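Local coordinates for sulfite dehydrogenase (Paracoccus pantotrophus, PDB 2XTS), which oxidises protein-bound sulfane sulfur at a molybdenum cofactor, as the molybdenum subunit of the sulfane dehydrogenase SoxCD, working with a haem-bearing cytochrome subunit, at the interface of chains A and B. Numbering follows the deposited sequence. Chains: chain A, Sulfite dehydrogenase; chain B, Cytochrome.

Contacts 1 and 2 lie about 29 Å apart, measured between the centres of their C-alpha atoms, and share no residue. Both join the molybdenum subunit, chain A, to the C-terminal part of the cytochrome, chain B: contact 1 at B:Asp149 and B:Arg151, contact 2 further on, at B:Thr184 to B:Gly194. This stretch of chain B thus runs along chain A well past the haem-ligating residues B:His50 and B:Met97. Backbone carbonyls are gripped in both, by a cytochrome arginine in contact 1 and by side chains of the molybdenum subunit in contact 2. Together they help hold the SoxCD complex together.

Contact 1: the interface of chains A and B. Residues chain A 257-261, 369; chain B 149, 151.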
ATOM      1  N   LYS A 257     -23.744  23.203  10.903  1.00  6.98           N
ATOM      2  CA  LYS A 257     -24.002  22.038  10.081  1.00  6.85           C
ATOM      3  C   LYS A 257     -23.141  22.128   8.831  1.00  6.83           C
ATOM      4  O   LYS A 257     -22.618  23.183   8.502  1.00  7.68           O
ATOM      5  CB  LYS A 257     -25.491  21.900   9.717  1.00  7.53           C
ATOM      6  CG  LYS A 257     -26.020  23.020   8.802  1.00  8.09           C
ATOM      7  CD  LYS A 257     -27.473  22.794   8.417  1.00  8.94           C
ATOM      8  CE  LYS A 257     -28.012  23.854   7.479  1.00 10.01           C
ATOM      9  NZ  LYS A 257     -29.442  23.558   7.203  1.00 11.38           N
ATOM     10  N   TRP A 258     -23.015  21.006   8.135  1.00  7.01           N
ATOM     11  CA  TRP A 258     -22.380  20.955   6.833  1.00  7.11           C
ATOM     12  C   TRP A 258     -20.938  21.437   6.989  1.00  6.91           C
ATOM     13  O   TRP A 258     -20.428  22.151   6.143  1.00  7.67           O
ATOM     14  CB  TRP A 258     -23.137  21.793   5.807  1.00  7.29           C
ATOM     15  CG  TRP A 258     -24.564  21.425   5.573  1.00  7.26           C
ATOM     16  CD1 TRP A 258     -25.254  20.321   6.018  1.00  9.88           C
ATOM     17  CD2 TRP A 258     -25.496  22.225   4.868  1.00  9.40           C
ATOM     18  NE1 TRP A 258     -26.568  20.396   5.590  1.00 11.28           N
ATOM     19  CE2 TRP A 258     -26.735  21.557   4.883  1.00 10.60           C
ATOM     20  CE3 TRP A 258     -25.394  23.450   4.195  1.00 10.11           C
ATOM     21  CZ2 TRP A 258     -27.876  22.098   4.264  1.00 12.11           C
ATOM     22  CZ3 TRP A 258     -26.522  23.974   3.574  1.00 12.13           C
ATOM     23  CH2 TRP A 258     -27.737  23.298   3.616  1.00 12.34           C
ATOM     24  N   THR A 259     -20.244  21.012   8.067  1.00  6.39           N
ATOM     25  CA  THR A 259     -18.819  21.278   8.216  1.00  6.64           C
ATOM     26  C   THR A 259     -18.139  20.143   7.489  1.00  5.91           C
ATOM     27  O   THR A 259     -17.760  19.121   8.056  1.00  7.52           O
ATOM     28  CB  THR A 259     -18.407  21.406   9.695  1.00  6.53           C
ATOM     29  OG1 THR A 259     -18.939  20.288  10.444  1.00  7.28           O
ATOM     30  CG2 THR A 259     -18.986  22.697  10.254  1.00  8.24           C
ATOM     31  N   TRP A 260     -18.023  20.315   6.189  1.00  6.57           N
ATOM     32  CA  TRP A 260     -17.549  19.250   5.335  1.00  7.09           C
ATOM     33  C   TRP A 260     -16.030  19.129   5.342  1.00  6.73           C
ATOM     34  O   TRP A 260     -15.489  18.025   5.437  1.00  7.82           O
ATOM     35  CB  TRP A 260     -18.058  19.463   3.910  1.00  6.98           C
ATOM     36  CG  TRP A 260     -19.551  19.459   3.802  1.00  7.78           C
ATOM     37  CD1 TRP A 260     -20.410  18.594   4.389  1.00  9.85           C
ATOM     38  CD2 TRP A 260     -20.355  20.350   3.014  1.00  8.08           C
ATOM     39  NE1 TRP A 260     -21.709  18.902   4.046  1.00 10.52           N
ATOM     40  CE2 TRP A 260     -21.701  19.972   3.193  1.00  9.57           C
ATOM     41  CE3 TRP A 260     -20.068  21.454   2.213  1.00 10.30           C
ATOM     42  CZ2 TRP A 260     -22.757  20.649   2.571  1.00 11.12           C
ATOM     43  CZ3 TRP A 260     -21.127  22.129   1.606  1.00 11.03           C
ATOM     44  CH2 TRP A 260     -22.445  21.722   1.785  1.00 11.77           C
ATOM     45  N   VAL A 261     -15.314  20.235   5.195  1.00  7.39           N
ATOM     46  CA  VAL A 261     -13.863  20.153   5.019  0.50  7.91           C
ATOM     47  C   VAL A 261     -13.136  19.901   6.334  1.00  7.20           C
ATOM     48  O   VAL A 261     -13.541  20.363   7.409  1.00  7.88           O
ATOM     49  CB  VAL A 261     -13.218  21.359   4.255  0.50  8.68           C
ATOM     50  CG1 VAL A 261     -11.900  20.940   3.588  0.50  9.54           C
ATOM     51  CG2 VAL A 261     -14.099  21.888   3.179  0.50  9.83           C
ATOM     52  N   HIS A 369     -13.992  17.817  14.375  1.00  6.65           N
ATOM     53  CA  HIS A 369     -13.104  18.830  13.821  1.00  6.99           C
ATOM     54  C   HIS A 369     -12.067  19.386  14.801  1.00  6.28           C
ATOM     55  O   HIS A 369     -11.727  20.559  14.761  1.00  7.35           O
ATOM     56  CB  HIS A 369     -13.896  19.950  13.146  1.00  7.29           C
ATOM     57  CG  HIS A 369     -14.733  19.464  12.003  1.00  6.59           C
ATOM     58  ND1 HIS A 369     -14.207  19.181  10.758  1.00  7.35           N
ATOM     59  CD2 HIS A 369     -16.063  19.211  11.911  1.00  6.93           C
ATOM     60  CE1 HIS A 369     -15.170  18.733   9.965  1.00  7.86           C
ATOM     61  NE2 HIS A 369     -16.311  18.755  10.634  1.00  6.96           N
TER
ATOM     62  N   ASP B 149     -21.680  25.877   7.921  1.00  8.01           N
ATOM     63  CA  ASP B 149     -20.275  26.101   8.225  1.00  8.71           C
ATOM     64  C   ASP B 149     -19.854  27.521   7.871  1.00  9.18           C
ATOM     65  O   ASP B 149     -19.941  27.928   6.708  1.00 10.05           O
ATOM     66  CB  ASP B 149     -19.463  25.096   7.395  1.00  8.85           C
ATOM     67  CG  ASP B 149     -17.977  25.070   7.706  1.00  8.51           C
ATOM     68  OD1 ASP B 149     -17.496  25.787   8.605  1.00  9.79           O
ATOM     69  OD2 ASP B 149     -17.277  24.314   7.000  1.00  8.28           O
ATOM     70  N   ARG B 151     -16.658  28.678   9.159  1.00  9.44           N
ATOM     71  CA  ARG B 151     -15.234  28.772   9.439  1.00  9.63           C
ATOM     72  C   ARG B 151     -14.546  29.769   8.520  1.00 10.30           C
ATOM     73  O   ARG B 151     -13.607  30.435   8.946  1.00 10.33           O
ATOM     74  CB  ARG B 151     -14.586  27.412   9.298  1.00  9.04           C
ATOM     75  CG  ARG B 151     -14.873  26.527  10.476  1.00  8.98           C
ATOM     76  CD  ARG B 151     -14.238  25.139  10.299  1.00  9.70           C
ATOM     77  NE  ARG B 151     -14.988  24.347   9.319  1.00  8.70           N
ATOM     78  CZ  ARG B 151     -14.637  23.141   8.895  1.00  7.45           C
ATOM     79  NH1 ARG B 151     -13.521  22.594   9.364  1.00  7.87           N
ATOM     80  NH2 ARG B 151     -15.424  22.487   8.050  1.00  8.65           N
TER
HETATM   81  O   HOH W   1     -17.056  22.697   4.739  1.00 11.08           O
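The methyl CG2 of A:Thr259 lies against the carboxylate end of B:Asp149, 3.6 Å from its CG, the two side chains crossing at about a right angle. With CG of B:Asp149 anti to its backbone N (chi1 -173°), the carboxylate is swung against the threonine and toward B:Arg151. Around this small apolar centre the polar groups interlock. B:Arg151 turns side-on to the aspartate: NE bonds OD1 at 3.0 Å, while NH2 forms a salt bridge with OD2 from above the carboxylate plane. The backbone N of B:Arg151 also reaches OD1, from the face opposite to NE, so the arginine holds both carboxylate oxygens. Bent at chi3 (-74°), the arginine carries its far edge to chain A, where NH1 and NH2 both point end-on at the carbonyl oxygen of A:Val261, 3.0 and 2.9 Å away. NH2 lies on a lone pair of that oxygen; NH1 is tilted from the carbonyl plane. With a leucine in its place, the A:Val261 carbonyl would probably lose both donors and the B:Asp149 carboxylate its countercharge. A water adds to OD2 of B:Asp149 at 2.8 Å and bridges to the backbone N atoms of A:Trp260 and A:Val261. At the rim, the B:Asp149 backbone N donates to A:Lys257 O (2.9 Å), nearly along the C=O axis. The imidazole ND1 of A:His369 stands 3.7 Å from NH1 of B:Arg151, an approach rather than a hydrogen bond. A:Thr259 and A:His369 also line a site where a cobalt ion is bound, possibly from purification or crystallisation. The site joins the end of strand 255-257 and the loop after it, with A:His369 from a distant loop, to the turn between strand 146-148 and helix 151-154 of the cytochrome.

Contact 2: the interface of chains A and B. Residues chain A 40, 137-138, 274; chain B 184-185, 193-194.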
ATOM      1  N   GLN A  40      -6.372  -1.026  16.875  1.00  7.30           N
ATOM      2  CA  GLN A  40      -6.762  -1.148  18.274  1.00  7.61           C
ATOM      3  C   GLN A  40      -8.178  -0.647  18.434  1.00  7.75           C
ATOM      4  O   GLN A  40      -8.614   0.264  17.745  1.00  7.82           O
ATOM      5  CB  GLN A  40      -5.849  -0.338  19.172  1.00  8.06           C
ATOM      6  CG  GLN A  40      -4.394  -0.798  19.219  1.00  9.16           C
ATOM      7  CD  GLN A  40      -4.136  -1.978  20.114  1.00  9.86           C
ATOM      8  OE1 GLN A  40      -5.007  -2.441  20.837  1.00 13.21           O
ATOM      9  NE2 GLN A  40      -2.917  -2.447  20.087  1.00 10.56           N
ATOM     10  N   GLN A 137      -1.895   6.735  18.104  1.00  7.61           N
ATOM     11  CA  GLN A 137      -2.838   5.793  17.495  1.00  7.42           C
ATOM     12  C   GLN A 137      -4.258   6.152  17.932  1.00  6.76           C
ATOM     13  O   GLN A 137      -5.209   6.138  17.133  1.00  7.25           O
ATOM     14  CB  GLN A 137      -2.514   4.365  17.942  1.00  6.40           C
ATOM     15  CG  GLN A 137      -3.534   3.353  17.481  1.00  6.09           C
ATOM     16  CD  GLN A 137      -2.999   1.944  17.410  1.00  5.57           C
ATOM     17  OE1 GLN A 137      -2.060   1.608  18.135  1.00  7.09           O
ATOM     18  NE2 GLN A 137      -3.585   1.126  16.543  1.00  6.47           N
ATOM     19  N   TYR A 138      -4.408   6.489  19.216  1.00  6.51           N
ATOM     20  CA  TYR A 138      -5.733   6.740  19.801  1.00  6.88           C
ATOM     21  C   TYR A 138      -6.221   8.163  19.563  1.00  6.20           C
ATOM     22  O   TYR A 138      -7.391   8.390  19.295  1.00  7.50           O
ATOM     23  CB  TYR A 138      -5.717   6.413  21.312  1.00  7.11           C
ATOM     24  CG  TYR A 138      -5.215   5.023  21.551  1.00  6.57           C
ATOM     25  CD1 TYR A 138      -5.998   3.927  21.241  1.00  8.99           C
ATOM     26  CD2 TYR A 138      -3.942   4.802  22.020  1.00  7.15           C
ATOM     27  CE1 TYR A 138      -5.526   2.652  21.407  1.00  8.06           C
ATOM     28  CE2 TYR A 138      -3.448   3.522  22.159  1.00  8.01           C
ATOM     29  CZ  TYR A 138      -4.256   2.453  21.870  1.00  8.40           C
ATOM     30  OH  TYR A 138      -3.798   1.168  21.983  1.00 10.66           O
ATOM     31  N   GLN A 274       3.416   5.748  22.690  1.00  8.03           N
ATOM     32  CA  GLN A 274       3.676   4.357  22.354  1.00  8.14           C
ATOM     33  C   GLN A 274       5.071   4.141  21.789  1.00  7.43           C
ATOM     34  O   GLN A 274       5.406   3.010  21.467  1.00  8.20           O
ATOM     35  CB  GLN A 274       2.666   3.883  21.298  1.00  7.20           C
ATOM     36  CG  GLN A 274       1.215   3.834  21.751  1.00  6.43           C
ATOM     37  CD  GLN A 274       0.277   3.873  20.570  1.00  7.20           C
ATOM     38  OE1 GLN A 274       0.164   4.904  19.902  1.00  7.29           O
ATOM     39  NE2 GLN A 274      -0.386   2.738  20.280  1.00  7.07           N
TER
ATOM     40  N   THR B 184      -6.834   4.102  28.572  1.00  9.05           N
ATOM     41  CA  THR B 184      -6.354   3.582  27.309  1.00  8.57           C
ATOM     42  C   THR B 184      -6.099   2.077  27.432  1.00  8.95           C
ATOM     43  O   THR B 184      -5.604   1.617  28.455  1.00  9.67           O
ATOM     44  CB  THR B 184      -5.045   4.301  26.946  1.00  9.03           C
ATOM     45  OG1 THR B 184      -5.247   5.721  26.972  1.00  9.36           O
ATOM     46  CG2 THR B 184      -4.555   3.917  25.578  1.00  9.52           C
ATOM     47  N   PRO B 185      -6.418   1.297  26.390  1.00  9.37           N
ATOM     48  CA  PRO B 185      -6.041  -0.109  26.477  1.00 10.07           C
ATOM     49  C   PRO B 185      -4.551  -0.247  26.733  1.00  9.76           C
ATOM     50  O   PRO B 185      -3.775   0.612  26.323  1.00  9.66           O
ATOM     51  CB  PRO B 185      -6.377  -0.648  25.090  1.00 11.08           C
ATOM     52  CG  PRO B 185      -7.261   0.379  24.440  1.00 12.35           C
ATOM     53  CD  PRO B 185      -7.056   1.654  25.114  1.00  9.54           C
ATOM     54  N   ALA B 193      -1.458   0.135  24.759  1.00  8.82           N
ATOM     55  CA  ALA B 193      -1.476  -1.007  23.884  1.00  8.79           C
ATOM     56  C   ALA B 193      -0.846  -0.661  22.540  1.00  9.03           C
ATOM     57  O   ALA B 193      -1.095   0.395  21.971  1.00  9.49           O
ATOM     58  CB  ALA B 193      -2.857  -1.559  23.705  1.00  9.74           C
ATOM     59  N   GLY B 194      -0.073  -1.598  22.017  1.00  8.94           N
ATOM     60  CA  GLY B 194       0.623  -1.422  20.762  1.00  8.59           C
ATOM     61  C   GLY B 194       1.949  -0.706  20.842  1.00  8.23           C
ATOM     62  O   GLY B 194       2.557  -0.394  19.816  1.00  8.46           O
TER
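A:Tyr138 and A:Gln274 both donate hydrogen bonds to the backbone carbonyl oxygen of B:Ala193 in the cytochrome. The phenol OH of A:Tyr138 approaches B:Ala193 O at 2.8 Å from above the carbonyl plane, away from any lone pair. The amide NE2 of A:Gln274 comes at 3.0 Å within the carbonyl plane, with a C=O...N angle of 153°, although the oxygen sits somewhat out of the glutamine's own amide plane. The two donors thus reach the oxygen by different routes and probably limit the freedom of the B:Ala193 carbonyl to turn.

Within chain A, a second shell positions this amide. NE2 of A:Gln274 also donates to OE1 of A:Gln137 (2.9 Å), lying in the plane of that acceptor's carbonyl on a lone pair, while OE1 of A:Gln274 accepts a longer bond from the backbone N of A:Gln137. Both ends of the A:Gln274 amide are therefore engaged, which probably sets which end of it faces the cytochrome. A:Gln137 itself touches chain B little; its extended side chain, with CG anti to the backbone N (chi1 174°), appears to serve mainly to position A:Gln274.

Apolar contacts surround these bonds. The methyl CG2 of B:Thr184 sits over one face of the A:Tyr138 ring, 3.9 Å from its centroid and shifted toward the CE2 rim, as a CH-pi contact. Over the same face, toward the CE1 rim, the B:Pro185 ring slides past the tyrosine in the opposite direction, more loosely, with CD 4.1 Å from CE1. The methyl CB of B:Ala193 meets the phenol OH and the end of A:Gln40, whose side chain bends at chi2 (-80°) to lay CD 3.8 Å from that CB.

A:Tyr138 and A:Gln137 lie on helix 136-140, whereas A:Gln40 and A:Gln274 come from loops. Opposite them are two loop segments of the cytochrome that follow 3-10 helix 178-180.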